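Local coordinates for putidaredoxin reductase (PDB 1Q1R), which probably passes electrons from NADH through its bound FAD to the iron-sulfur protein putidaredoxin, which supplies the cytochrome P450cam monooxygenase, at residues A[188-191]-A[192-195]. Sequence-based numbering, arbitrary orientation.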
# COMPACT_ATOMS: atom_id res chain seq x y z
N VAL A 188 -7.59 7.41 9.04
CA VAL A 188 -6.28 8.02 8.87
C VAL A 188 -6.23 9.54 8.70
O VAL A 188 -5.15 10.13 8.69
CB VAL A 188 -5.54 7.38 7.68
CG1 VAL A 188 -5.44 5.88 7.88
CG2 VAL A 188 -6.26 7.69 6.38
N THR A 189 -7.39 10.18 8.57
CA THR A 189 -7.41 11.62 8.40
C THR A 189 -8.38 12.31 9.35
O THR A 189 -9.23 11.67 9.96
CB THR A 189 -7.79 12.02 6.97
OG1 THR A 189 -9.17 11.72 6.74
CG2 THR A 189 -6.93 11.28 5.96
N ALA A 190 -8.24 13.63 9.45
CA ALA A 190 -9.12 14.42 10.30
C ALA A 190 -10.34 14.76 9.46
O ALA A 190 -10.27 14.81 8.23
CB ALA A 190 -8.41 15.69 10.75
N PRO A 191 -11.49 15.00 10.11
CA PRO A 191 -12.74 15.33 9.44
C PRO A 191 -12.62 16.35 8.31
O PRO A 191 -13.10 16.11 7.20
CB PRO A 191 -13.62 15.82 10.59
CG PRO A 191 -13.18 14.94 11.71
CD PRO A 191 -11.67 14.97 11.58
N PRO A 192 -11.98 17.50 8.56
CA PRO A 192 -11.86 18.50 7.49
C PRO A 192 -11.10 17.99 6.27
O PRO A 192 -11.25 18.52 5.17
CB PRO A 192 -11.15 19.67 8.19
CG PRO A 192 -10.35 18.99 9.26
CD PRO A 192 -11.31 17.96 9.79
N VAL A 193 -10.28 16.96 6.46
CA VAL A 193 -9.53 16.38 5.35
C VAL A 193 -10.47 15.45 4.57
O VAL A 193 -10.41 15.39 3.35
CB VAL A 193 -8.31 15.59 5.87
CG1 VAL A 193 -7.64 14.85 4.73
CG2 VAL A 193 -7.32 16.55 6.52
N SER A 194 -11.33 14.73 5.29
CA SER A 194 -12.30 13.84 4.66
C SER A 194 -13.24 14.72 3.85
O SER A 194 -13.61 14.40 2.73
CB SER A 194 -13.10 13.07 5.71
OG SER A 194 -12.29 12.17 6.43
N ALA A 195 -13.60 15.85 4.45
CA ALA A 195 -14.49 16.81 3.81
C ALA A 195 -13.89 17.26 2.48
O ALA A 195 -14.60 17.39 1.48
CB ALA A 195 -14.72 18.00 4.72
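The N-terminus of helix 191-204 is built here, with Ala190 at the N-cap position and Pro191 and Pro192 as the first two helical residues. Two amides grip the carbonyl oxygen of Ala190: Val193 N at 2.8 Å from Ala190 O, standing above the carbonyl plane, and Ser194 N at 3.1 Å from the same oxygen, within that plane. One residue on, Ala195 N bonds to Pro191 O at 2.8 Å. Neither proline has an N-H to give, but first-turn amides have no preceding helical carbonyl to bond, and no regular intrahelical bond is forfeited. Their rings lie side by side, and CD of Pro192 also rests 3.8 Å from CB of Ala190. With Pro192 replaced by an alanine, that methyl group would probably lose its ring neighbour and the helix start some of its rigidity. Val193 turns CG1 anti to its backbone N (chi1 173°), bringing it 3.6 Å from CB of Thr189. Ser194 OG hydrogen-bonds to Val184 O, tying helix to preceding loop, while Thr189 OG1 bonds to Leu185 O within that loop. Val193 also packs on Val363 and Tyr365 of strand 360-367. This is an alpha-helix N-terminus with prolines following the N-cap, within the pyridine nucleotide-disulphide oxidoreductase fold.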